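Local structure of C381 turret protein (Sulfolobus turreted icosahedral virus, 4IND) at residues Tyr80-Lys85 with Leu141-Glu146; Pro98-Asn103 with Tyr119-Lys124; Thr123-Asn128 with Ser170-Lys175; Phe199-Thr204 with Lys240-Tyr245. The protein forms the turrets of the viral capsid, probably as rings of five copies, each chain folded into three jelly-roll domains. One frame throughout, in Å; residues are numbered along the deposited sequence. Where two conformers were deposited one is given.

Contact 1 of 4, residues Tyr80-Lys85 with Leu141-Glu146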
# COMPACT_ATOMS: atom_id res chain seq x y z
N TYR A 80 9.59 18.94 -3.22
CA TYR A 80 11.00 18.71 -2.95
C TYR A 80 11.45 19.37 -1.68
O TYR A 80 11.05 20.50 -1.39
CB TYR A 80 11.87 19.28 -4.09
CG TYR A 80 11.80 18.45 -5.35
CD1 TYR A 80 12.72 17.44 -5.61
CD2 TYR A 80 10.81 18.68 -6.29
CE1 TYR A 80 12.64 16.67 -6.75
CE2 TYR A 80 10.71 17.91 -7.42
CZ TYR A 80 11.64 16.91 -7.66
OH TYR A 80 11.56 16.14 -8.81
N LEU A 81 12.29 18.66 -0.94
CA LEU A 81 13.06 19.24 0.12
C LEU A 81 14.42 19.51 -0.48
O LEU A 81 15.06 18.61 -1.04
CB LEU A 81 13.23 18.25 1.28
CG LEU A 81 14.24 18.77 2.32
CD1 LEU A 81 13.55 19.78 3.22
CD2 LEU A 81 14.90 17.63 3.12
N ILE A 82 14.85 20.76 -0.38
CA ILE A 82 16.17 21.16 -0.89
C ILE A 82 17.10 21.33 0.31
O ILE A 82 16.74 21.97 1.31
CB ILE A 82 16.06 22.45 -1.67
CG1 ILE A 82 15.38 22.17 -3.02
CG2 ILE A 82 17.43 23.10 -1.87
CD1 ILE A 82 15.01 23.40 -3.79
N ARG A 83 18.30 20.75 0.21
CA ARG A 83 19.34 21.01 1.19
C ARG A 83 20.55 21.60 0.47
O ARG A 83 21.03 21.03 -0.52
CB ARG A 83 19.71 19.74 1.95
CG ARG A 83 18.62 19.28 2.96
CD ARG A 83 18.87 17.88 3.45
NE ARG A 83 18.74 16.92 2.36
CZ ARG A 83 19.29 15.71 2.35
NH1 ARG A 83 20.02 15.30 3.39
NH2 ARG A 83 19.12 14.91 1.31
N ILE A 84 21.01 22.74 0.95
CA ILE A 84 22.24 23.32 0.41
C ILE A 84 23.28 23.37 1.52
O ILE A 84 23.10 24.08 2.50
CB ILE A 84 22.03 24.76 -0.10
CG1 ILE A 84 20.72 24.87 -0.88
CG2 ILE A 84 23.22 25.19 -1.00
CD1 ILE A 84 20.44 26.28 -1.45
N LYS A 85 24.38 22.62 1.37
CA LYS A 85 25.44 22.67 2.37
C LYS A 85 26.33 23.85 2.04
O LYS A 85 26.90 23.92 0.95
CB LYS A 85 26.29 21.39 2.40
CG LYS A 85 27.30 21.42 3.56
CD LYS A 85 28.25 20.19 3.58
CE LYS A 85 27.51 18.92 3.97
NZ LYS A 85 26.99 19.00 5.35
N LEU A 141 28.86 23.91 -1.01
CA LEU A 141 29.52 22.60 -1.01
C LEU A 141 28.69 21.50 -1.68
O LEU A 141 29.24 20.65 -2.40
CB LEU A 141 29.90 22.15 0.41
CG LEU A 141 30.65 23.08 1.35
CD1 LEU A 141 31.36 22.28 2.44
CD2 LEU A 141 31.61 23.97 0.63
N GLU A 142 27.38 21.50 -1.42
CA GLU A 142 26.49 20.47 -1.98
C GLU A 142 25.13 21.08 -2.22
O GLU A 142 24.73 22.01 -1.55
CB GLU A 142 26.33 19.27 -1.04
CG GLU A 142 27.60 18.47 -0.75
CD GLU A 142 27.38 17.40 0.34
OE1 GLU A 142 28.13 17.42 1.34
OE2 GLU A 142 26.49 16.52 0.18
N PHE A 143 24.41 20.54 -3.20
CA PHE A 143 23.05 20.98 -3.47
C PHE A 143 22.26 19.73 -3.75
O PHE A 143 22.61 18.96 -4.65
CB PHE A 143 23.00 21.92 -4.67
CG PHE A 143 21.62 22.49 -4.95
CD1 PHE A 143 21.19 23.64 -4.29
CD2 PHE A 143 20.77 21.86 -5.85
CE1 PHE A 143 19.92 24.16 -4.54
CE2 PHE A 143 19.51 22.37 -6.12
CZ PHE A 143 19.08 23.52 -5.48
N SER A 144 21.19 19.53 -2.97
CA SER A 144 20.39 18.30 -2.98
C SER A 144 18.91 18.60 -3.18
O SER A 144 18.32 19.43 -2.50
CB SER A 144 20.60 17.50 -1.69
OG SER A 144 19.63 16.46 -1.55
N LEU A 145 18.30 17.89 -4.12
CA LEU A 145 16.86 17.97 -4.39
C LEU A 145 16.30 16.59 -4.15
O LEU A 145 16.67 15.65 -4.85
CB LEU A 145 16.63 18.28 -5.88
CG LEU A 145 16.75 19.70 -6.39
CD1 LEU A 145 17.01 19.73 -7.92
CD2 LEU A 145 15.46 20.42 -6.09
N GLU A 146 15.42 16.43 -3.17
CA GLU A 146 14.82 15.10 -2.96
C GLU A 146 13.33 15.25 -2.71
O GLU A 146 12.90 16.19 -2.05
CB GLU A 146 15.51 14.35 -1.79
CG GLU A 146 15.11 14.84 -0.41
CD GLU A 146 15.19 13.75 0.68
OE1 GLU A 146 16.28 13.14 0.87
OE2 GLU A 146 14.17 13.53 1.38
O HOH W 1 17.27 17.33 -0.03

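Contact 2 of 4, residues Pro98-Asn103 with Tyr119-Lys124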
# COMPACT_ATOMS: atom_id res chain seq x y z
N PRO A 98 15.07 31.79 2.35
CA PRO A 98 14.65 30.59 1.61
C PRO A 98 13.43 30.86 0.75
O PRO A 98 12.62 31.73 1.08
CB PRO A 98 14.38 29.56 2.73
CG PRO A 98 14.15 30.35 3.94
CD PRO A 98 15.03 31.58 3.81
N PHE A 99 13.30 30.10 -0.33
CA PHE A 99 12.19 30.21 -1.26
C PHE A 99 10.86 29.81 -0.61
O PHE A 99 9.91 30.59 -0.60
CB PHE A 99 12.51 29.33 -2.48
CG PHE A 99 11.52 29.45 -3.62
CD1 PHE A 99 11.35 30.65 -4.30
CD2 PHE A 99 10.83 28.33 -4.07
CE1 PHE A 99 10.46 30.75 -5.39
CE2 PHE A 99 9.94 28.42 -5.16
CZ PHE A 99 9.76 29.63 -5.82
N PHE A 100 10.79 28.59 -0.09
CA PHE A 100 9.59 28.09 0.57
C PHE A 100 8.35 28.30 -0.31
O PHE A 100 7.25 28.49 0.20
CB PHE A 100 9.38 28.83 1.92
CG PHE A 100 10.33 28.40 3.03
CD1 PHE A 100 10.93 27.16 3.02
CD2 PHE A 100 10.58 29.25 4.11
CE1 PHE A 100 11.78 26.77 4.04
CE2 PHE A 100 11.43 28.87 5.13
CZ PHE A 100 12.04 27.63 5.10
N ASN A 101 8.55 28.30 -1.62
CA ASN A 101 7.51 28.53 -2.62
C ASN A 101 6.97 29.95 -2.67
O ASN A 101 6.77 30.49 -3.75
CB ASN A 101 6.36 27.50 -2.51
CG ASN A 101 6.77 26.13 -2.99
OD1 ASN A 101 7.34 25.99 -4.09
ND2 ASN A 101 6.52 25.10 -2.17
N ASN A 102 6.73 30.54 -1.49
CA ASN A 102 6.08 31.84 -1.40
C ASN A 102 6.72 32.82 -0.41
O ASN A 102 6.14 33.85 -0.13
CB ASN A 102 4.59 31.68 -1.08
CG ASN A 102 3.79 31.13 -2.25
OD1 ASN A 102 3.34 29.99 -2.23
ND2 ASN A 102 3.59 31.96 -3.26
N ASN A 103 7.89 32.50 0.13
CA ASN A 103 8.50 33.37 1.13
C ASN A 103 9.41 34.39 0.48
O ASN A 103 10.12 34.08 -0.48
CB ASN A 103 9.35 32.57 2.11
CG ASN A 103 10.12 33.47 3.07
OD1 ASN A 103 9.52 34.29 3.77
ND2 ASN A 103 11.44 33.33 3.10
N TYR A 119 17.88 24.71 4.44
CA TYR A 119 16.77 23.86 4.03
C TYR A 119 15.79 24.70 3.24
O TYR A 119 15.53 25.85 3.59
CB TYR A 119 16.03 23.27 5.25
CG TYR A 119 16.90 22.40 6.11
CD1 TYR A 119 16.88 21.01 6.01
CD2 TYR A 119 17.76 22.97 7.03
CE1 TYR A 119 17.69 20.22 6.81
CE2 TYR A 119 18.56 22.19 7.83
CZ TYR A 119 18.54 20.82 7.71
OH TYR A 119 19.37 20.08 8.53
N ASP A 120 15.22 24.12 2.19
CA ASP A 120 14.23 24.85 1.42
C ASP A 120 13.17 23.89 0.91
O ASP A 120 13.34 22.66 0.93
CB ASP A 120 14.89 25.59 0.25
CG ASP A 120 14.21 26.90 -0.07
OD1 ASP A 120 13.01 27.03 0.24
OD2 ASP A 120 14.88 27.83 -0.61
N ILE A 121 12.06 24.45 0.46
CA ILE A 121 10.95 23.62 0.02
C ILE A 121 10.52 24.12 -1.35
O ILE A 121 10.44 25.34 -1.58
CB ILE A 121 9.79 23.69 1.00
CG1 ILE A 121 10.23 23.14 2.36
CG2 ILE A 121 8.58 22.92 0.45
CD1 ILE A 121 9.25 23.39 3.49
N PHE A 122 10.27 23.20 -2.27
CA PHE A 122 9.98 23.59 -3.66
C PHE A 122 8.95 22.65 -4.24
O PHE A 122 9.19 21.45 -4.34
CB PHE A 122 11.27 23.57 -4.49
CG PHE A 122 11.06 23.84 -5.98
CD1 PHE A 122 10.34 24.94 -6.41
CD2 PHE A 122 11.63 23.01 -6.91
CE1 PHE A 122 10.17 25.20 -7.78
CE2 PHE A 122 11.47 23.24 -8.29
CZ PHE A 122 10.74 24.35 -8.72
N THR A 123 7.80 23.20 -4.61
CA THR A 123 6.77 22.39 -5.27
C THR A 123 6.95 22.49 -6.76
O THR A 123 6.72 23.54 -7.34
CB THR A 123 5.36 22.87 -4.91
OG1 THR A 123 5.19 22.79 -3.48
CG2 THR A 123 4.30 21.98 -5.58
N LYS A 124 7.35 21.39 -7.40
CA LYS A 124 7.40 21.37 -8.86
C LYS A 124 6.03 20.99 -9.42
O LYS A 124 5.70 19.82 -9.61
CB LYS A 124 8.50 20.43 -9.38
CG LYS A 124 8.66 20.48 -10.90
CD LYS A 124 9.21 21.86 -11.30
CE LYS A 124 9.04 22.13 -12.79
NZ LYS A 124 9.51 23.52 -13.13

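Contact 3 of 4, residues Thr123-Asn128 with Ser170-Lys175. With 2HP (dihydrogenphosphate ion), chain U.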
# COMPACT_ATOMS: atom_id res chain seq x y z
N THR A 123 7.80 23.20 -4.61
CA THR A 123 6.77 22.39 -5.27
C THR A 123 6.95 22.49 -6.76
O THR A 123 6.72 23.54 -7.34
CB THR A 123 5.36 22.87 -4.91
OG1 THR A 123 5.19 22.79 -3.48
CG2 THR A 123 4.30 21.98 -5.58
N LYS A 124 7.35 21.39 -7.40
CA LYS A 124 7.40 21.37 -8.86
C LYS A 124 6.03 20.99 -9.42
O LYS A 124 5.70 19.82 -9.61
CB LYS A 124 8.50 20.43 -9.38
CG LYS A 124 8.66 20.48 -10.90
CD LYS A 124 9.21 21.86 -11.30
CE LYS A 124 9.04 22.13 -12.79
NZ LYS A 124 9.51 23.52 -13.13
N GLU A 125 5.23 22.02 -9.71
CA GLU A 125 3.97 21.90 -10.42
C GLU A 125 3.73 23.21 -11.17
O GLU A 125 4.23 24.25 -10.76
CB GLU A 125 2.80 21.66 -9.45
CG GLU A 125 2.62 20.21 -8.99
CD GLU A 125 1.31 19.97 -8.22
OE1 GLU A 125 0.71 20.95 -7.72
OE2 GLU A 125 0.87 18.80 -8.12
N GLN A 126 2.97 23.15 -12.25
CA GLN A 126 2.58 24.36 -12.98
C GLN A 126 3.75 25.30 -13.31
O GLN A 126 3.63 26.52 -13.16
CB GLN A 126 1.51 25.14 -12.21
CG GLN A 126 0.20 24.37 -12.02
CD GLN A 126 -0.96 25.28 -11.66
OE1 GLN A 126 -0.77 26.46 -11.37
NE2 GLN A 126 -2.17 24.74 -11.67
N GLY A 127 4.88 24.75 -13.72
CA GLY A 127 6.00 25.60 -14.11
C GLY A 127 6.66 26.44 -13.01
O GLY A 127 7.34 27.42 -13.29
N ASN A 128 6.45 26.07 -11.75
CA ASN A 128 7.08 26.80 -10.64
C ASN A 128 8.61 26.83 -10.81
O ASN A 128 9.22 25.86 -11.24
CB ASN A 128 6.70 26.14 -9.31
CG ASN A 128 6.97 27.01 -8.11
OD1 ASN A 128 7.18 28.22 -8.22
ND2 ASN A 128 6.94 26.39 -6.92
N SER A 170 4.57 27.48 1.53
CA SER A 170 3.53 26.67 0.90
C SER A 170 4.10 25.32 0.51
O SER A 170 5.29 25.21 0.23
CB SER A 170 3.00 27.36 -0.36
OG SER A 170 2.38 28.58 -0.04
N PHE A 171 3.24 24.30 0.45
CA PHE A 171 3.66 23.00 -0.04
C PHE A 171 2.44 22.20 -0.49
O PHE A 171 1.33 22.50 -0.08
CB PHE A 171 4.50 22.25 1.01
CG PHE A 171 3.98 22.37 2.41
CD1 PHE A 171 3.01 21.50 2.90
CD2 PHE A 171 4.47 23.35 3.26
CE1 PHE A 171 2.53 21.61 4.20
CE2 PHE A 171 3.99 23.46 4.56
CZ PHE A 171 3.02 22.59 5.03
N ARG A 172 2.65 21.21 -1.35
CA ARG A 172 1.56 20.36 -1.83
C ARG A 172 1.60 19.06 -1.05
O ARG A 172 2.66 18.47 -0.89
CB ARG A 172 1.74 20.03 -3.33
CG ARG A 172 0.64 19.14 -3.87
CD ARG A 172 1.07 18.24 -5.03
NE ARG A 172 1.98 17.18 -4.60
CZ ARG A 172 2.51 16.29 -5.45
NH1 ARG A 172 2.23 16.37 -6.76
NH2 ARG A 172 3.33 15.35 -5.02
N LEU A 173 0.44 18.62 -0.56
CA LEU A 173 0.35 17.32 0.12
C LEU A 173 -0.63 16.45 -0.63
O LEU A 173 -1.74 16.89 -0.92
CB LEU A 173 -0.14 17.49 1.55
CG LEU A 173 0.70 18.38 2.46
CD1 LEU A 173 0.07 18.44 3.85
CD2 LEU A 173 2.12 17.83 2.55
N ARG A 174 -0.24 15.22 -0.95
CA ARG A 174 -1.18 14.33 -1.61
C ARG A 174 -2.08 13.76 -0.53
O ARG A 174 -1.87 14.01 0.65
CB ARG A 174 -0.43 13.20 -2.31
CG ARG A 174 0.41 12.40 -1.35
CD ARG A 174 0.74 11.04 -1.90
NE ARG A 174 1.57 10.30 -0.97
CZ ARG A 174 2.90 10.30 -0.98
NH1 ARG A 174 3.59 11.00 -1.88
NH2 ARG A 174 3.55 9.59 -0.06
N LYS A 175 -3.07 12.97 -0.92
CA LYS A 175 -4.05 12.45 0.03
C LYS A 175 -3.40 11.79 1.23
O LYS A 175 -2.40 11.09 1.13
CB LYS A 175 -5.03 11.48 -0.65
CG LYS A 175 -4.41 10.16 -1.11
CD LYS A 175 -5.41 9.36 -1.97
CE LYS A 175 -4.88 7.98 -2.33
NZ LYS A 175 -4.82 7.10 -1.12
P 2HP U . 6.32 14.15 -2.81
O1 2HP U . 4.91 14.45 -2.37
O2 2HP U . 6.31 14.74 -4.18
O3 2HP U . 6.53 12.60 -2.82
O4 2HP U . 7.42 14.88 -1.97

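Contact 4 of 4, residues Phe199-Thr204 with Lys240-Tyr245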
# COMPACT_ATOMS: atom_id res chain seq x y z
N PHE A 199 0.04 33.64 16.14
CA PHE A 199 1.33 33.65 15.46
C PHE A 199 1.12 33.59 13.95
O PHE A 199 1.81 34.27 13.16
CB PHE A 199 2.15 32.44 15.94
CG PHE A 199 3.36 32.15 15.11
CD1 PHE A 199 4.49 32.95 15.19
CD2 PHE A 199 3.38 31.06 14.26
CE1 PHE A 199 5.62 32.69 14.41
CE2 PHE A 199 4.50 30.78 13.48
CZ PHE A 199 5.62 31.60 13.55
N GLY A 200 0.17 32.77 13.53
CA GLY A 200 -0.02 32.54 12.10
C GLY A 200 -1.20 31.62 11.84
O GLY A 200 -1.97 31.35 12.76
N THR A 201 -1.33 31.15 10.61
CA THR A 201 -2.41 30.26 10.23
C THR A 201 -1.89 29.22 9.27
O THR A 201 -0.95 29.47 8.50
CB THR A 201 -3.55 30.99 9.52
OG1 THR A 201 -3.05 31.60 8.32
CG2 THR A 201 -4.14 32.06 10.41
N ILE A 202 -2.51 28.05 9.31
CA ILE A 202 -2.29 27.04 8.29
C ILE A 202 -3.61 26.87 7.55
O ILE A 202 -4.66 26.74 8.17
CB ILE A 202 -1.84 25.73 8.91
CG1 ILE A 202 -0.41 25.90 9.43
CG2 ILE A 202 -1.88 24.60 7.88
CD1 ILE A 202 0.03 24.80 10.36
N SER A 203 -3.58 26.90 6.23
CA SER A 203 -4.82 26.78 5.49
C SER A 203 -4.68 26.04 4.17
O SER A 203 -3.58 25.94 3.62
CB SER A 203 -5.43 28.16 5.26
OG SER A 203 -4.53 29.00 4.59
N THR A 204 -5.80 25.48 3.73
CA THR A 204 -5.99 25.03 2.35
C THR A 204 -7.03 26.01 1.83
O THR A 204 -7.40 26.94 2.54
CB THR A 204 -6.54 23.60 2.27
OG1 THR A 204 -7.81 23.55 2.94
CG2 THR A 204 -5.59 22.62 2.92
N LYS A 240 -1.00 26.28 2.78
CA LYS A 240 -0.30 27.55 2.96
C LYS A 240 -0.15 27.92 4.43
O LYS A 240 -1.13 27.97 5.18
CB LYS A 240 -1.04 28.65 2.22
CG LYS A 240 -0.37 30.00 2.27
CD LYS A 240 -1.18 31.00 1.46
CE LYS A 240 -0.63 32.40 1.61
NZ LYS A 240 -1.50 33.39 0.91
N PHE A 241 1.09 28.15 4.86
CA PHE A 241 1.35 28.63 6.21
C PHE A 241 1.68 30.12 6.11
O PHE A 241 2.47 30.52 5.26
CB PHE A 241 2.52 27.88 6.83
CG PHE A 241 3.17 28.60 7.97
CD1 PHE A 241 2.49 28.77 9.16
CD2 PHE A 241 4.45 29.13 7.84
CE1 PHE A 241 3.08 29.45 10.22
CE2 PHE A 241 5.05 29.80 8.89
CZ PHE A 241 4.36 29.97 10.09
N SER A 242 1.04 30.94 6.94
CA SER A 242 1.27 32.38 6.92
C SER A 242 1.58 32.85 8.32
O SER A 242 0.88 32.49 9.27
CB SER A 242 0.03 33.14 6.45
OG SER A 242 -0.58 32.51 5.34
N VAL A 243 2.62 33.68 8.46
CA VAL A 243 2.88 34.36 9.74
C VAL A 243 2.05 35.63 9.71
O VAL A 243 2.16 36.42 8.76
CB VAL A 243 4.37 34.72 9.90
CG1 VAL A 243 4.59 35.42 11.23
CG2 VAL A 243 5.25 33.48 9.79
N THR A 244 1.22 35.86 10.72
CA THR A 244 0.22 36.93 10.62
C THR A 244 0.32 38.03 11.66
O THR A 244 -0.43 39.00 11.62
CB THR A 244 -1.22 36.36 10.67
OG1 THR A 244 -1.38 35.64 11.89
CG2 THR A 244 -1.48 35.41 9.50
N TYR A 245 1.23 37.89 12.62
CA TYR A 245 1.22 38.81 13.75
C TYR A 245 1.71 40.23 13.45
O TYR A 245 1.46 41.16 14.21
CB TYR A 245 1.88 38.22 15.01
CG TYR A 245 3.38 37.98 14.93
CD1 TYR A 245 4.28 38.97 15.28
CD2 TYR A 245 3.88 36.74 14.57
CE1 TYR A 245 5.64 38.75 15.24
CE2 TYR A 245 5.23 36.51 14.53
CZ TYR A 245 6.11 37.52 14.89
OH TYR A 245 7.47 37.32 14.85
O HOH W 2 -2.38 30.27 5.90

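Contact 1 of 4, residues Tyr80-Lys85 with Leu141-Glu146
Lys85 NZ is the best-held polar atom, gripped by three salt bridges: to Glu115 and Glu117 and to Asp72 of a second subunit. Glu142 OE1, 4.5 Å from Lys85 NZ, lies beyond a fourth; Glu142 OE2 bonds to Tyr19 OH. Leu81 O is held twice, by Glu146 N at 3.1 Å and by a water at 2.7 Å from Leu81 O. That water accepts from Arg83 NE at 2.8 Å, in the guanidinium plane, and meets Ser144 OG, tying both strands together over the face of Leu81, Arg83, Ser144 and Glu146. The bend of Arg83 at chi3 (-66°) swings its head across to Glu146. There NH2 stands 3.4 Å from Glu146 OE1, the flat groups 77° apart; the oxygen is well out of the guanidinium plane, so this salt bridge rests on charge alone. The directed bonds go to the second subunit: Arg83 NH2 to its Leu75 O, Glu146 OE1 from its Glu77 N. The face bearing Ile82, Ile84, Phe143 and Leu145 is apolar. Ile82 and Leu145 run side by side, CG1 to CD2 at 3.5 Å, and Phe143 turns CD1 to Ile84 CG1 at 3.7 Å. Lys85 O takes Leu141 N at 2.8 Å and, weakly, Glu142 N, a classic beta bulge. This antiparallel ladder joins the two inner strands of a jelly-roll sheet, apolar on one face and polar toward the second subunit.

Contact 2 of 4, residues Pro98-Asn103 with Tyr119-Lys124
Both oxygens of the Asp120 carboxylate catch consecutive backbone N-H groups of the loop: Phe99 N reaches OD2 of Asp120 at 2.8 Å and Phe100 N reaches OD1 at 2.7 Å, each on a syn lone pair. Ile121 N takes the anti lone pair of Asp120 OD1 at 2.8 Å, and Tyr130 OH bonds to OD2, so the buried carboxylate would be expected to stay ionised. Next along the loop, Asn101 OD1 accepts Thr123 N, three residues on from Asp120, at 2.9 Å in an almost straight bond (178°). Its ND2 goes to Ser170 O. By these bonds the loop between strands 94-96 and 108-110 lies along strand 114-124, an outermost strand of the first jelly roll's sheet within this chain, and reaches strand 168-172 of the second domain, where Phe100 also shares a backbone hydrogen bond with Ser170. Aromatic side chains flank this polar row. Phe99 crosses Phe122 obliquely, CE2 to CD1 at 3.7 Å, while Phe100 stands almost perpendicular to the carboxylate, with Pro98 CB 3.7 Å above its ring centre. Further out, Asn103 ND2 ties the loop to itself at Pro98 O, 2.8 Å away.

Contact 3 of 4, residues Thr123-Asn128 with Ser170-Lys175
This is a small, polar contact between domains: the turn that ends strand 114-124 of the first jelly roll meets the end of strand 168-172 of the second, beside a bound dihydrogenphosphate. The salt bridge between Glu125 and Arg172 carries it. Arg172 NH1 donates to Glu125 OE2 at 3.1 Å along a nearly straight path (162°). The oxygen lies at the edge of the guanidinium, in its plane, but is itself approached from above the carboxylate; the carboxylate and guanidinium planes are 78° apart. Bent at chi3 (70°), Arg172 can turn its other amino group to the ion, NH2 to O1 of the phosphate at 3.2 Å. One guanidinium thus touches Glu125 and the anion at once, and the two negative groups would be expected to stabilise its charge. Arg174 NH1 adds a weak bond of 3.5 Å to O3 of the same ion from a poorly ordered side chain; Leu79 N and Arg147 NH2 bind it as well. Glu125 is presented by a type I' turn, Glu125 to Asn128, with Gln126 and Gly127 at positive phi and Asn128 N bonded to Glu125 O at 3.0 Å. Asn128 ND2 also reaches back to Thr123 O at 2.9 Å. Nearer the backbone of Arg172, Thr123 CG2 packs on Arg172 CB at 3.9 Å, and Thr123 OG1 stands 3.7 Å from Arg172 N, which has no hydrogen-bonding partner in the model. A third subunit approaches the same pair: its Arg154 forms a salt bridge with Glu125 OE1, and its Asn153 accepts from Arg172 NH1.

Contact 4 of 4, residues Phe199-Thr204 with Lys240-Tyr245
Phe199 sits in the middle of an aromatic cluster, with Phe241 at one side of its rim and Tyr245 at the other. With CG anti to the backbone N (chi1 167°), Phe199 brings CE2 to within 3.5 Å of Phe241 CZ. The rings touch at their rims without overlapping, planes 28° apart. Across the ring, Phe199 CD1 comes 3.7 Å from Tyr245 CE2 in an oblique pairing. Tyr245, just past the end of strand 238-243 and beside Phe253, has its ring in the crowded position between backbone N and carbonyl carbon (chi1 67°), which sets its CD2 edge against Phe199 O as well. That carbonyl also accepts Thr244 N, which comes in from above its plane. Phe199 and Phe241 face inward between the two sheets of the second jelly roll, where Phe226 and Met182 of the opposite sheet pack on Phe199; Ile202 joins the same face, its CG1 on Phe241 CD1 at 4.1 Å. Strands 194-203 and 238-243 run antiparallel: Thr201 pairs with Ser242, and Ser203 with Lys240, through reciprocal backbone bonds such as Lys240 N to Ser203 O at 2.7 Å. Gly200, without a side chain, lets its CA lie 3.0 Å from Ser242 O, and pairs with Val243 at a CA-to-CA spacing of only 4.2 Å. The face bearing Thr201, Ser203, Lys240 and Ser242 is polar. Thr201 OG1 and Ser203 OG both sit between the backbone N and the carbonyl carbon, on the side of a water that bonds to them and to Ser242 OG and donates to Lys240 O at 2.7 Å.

Contacts 1 and 2 share one sheet of the first jelly roll: strand 78-88 lies between 138-147 and 114-124, and probable backbone hydrogen bonds, Tyr80 N to Phe122 O and Ile82 N to Asp120 O, both 2.8 Å, join them. Contact 2 passes into contact 3 through the shared Thr123 and Lys124, and a probable hydrogen bond from Asn102 OD1 to Ser170 OG, 2.8 Å, crosses the domain boundary. Contact 3 then meets contact 4 in the second domain, where strands 168-172 and 238-243 are neighbours. Contacts 1 and 4 do not touch, their centres being about 25 Å apart. The phosphate bound at contact 3 lies about 6 Å, nearest atoms, from the side chain of Tyr80 in contact 1.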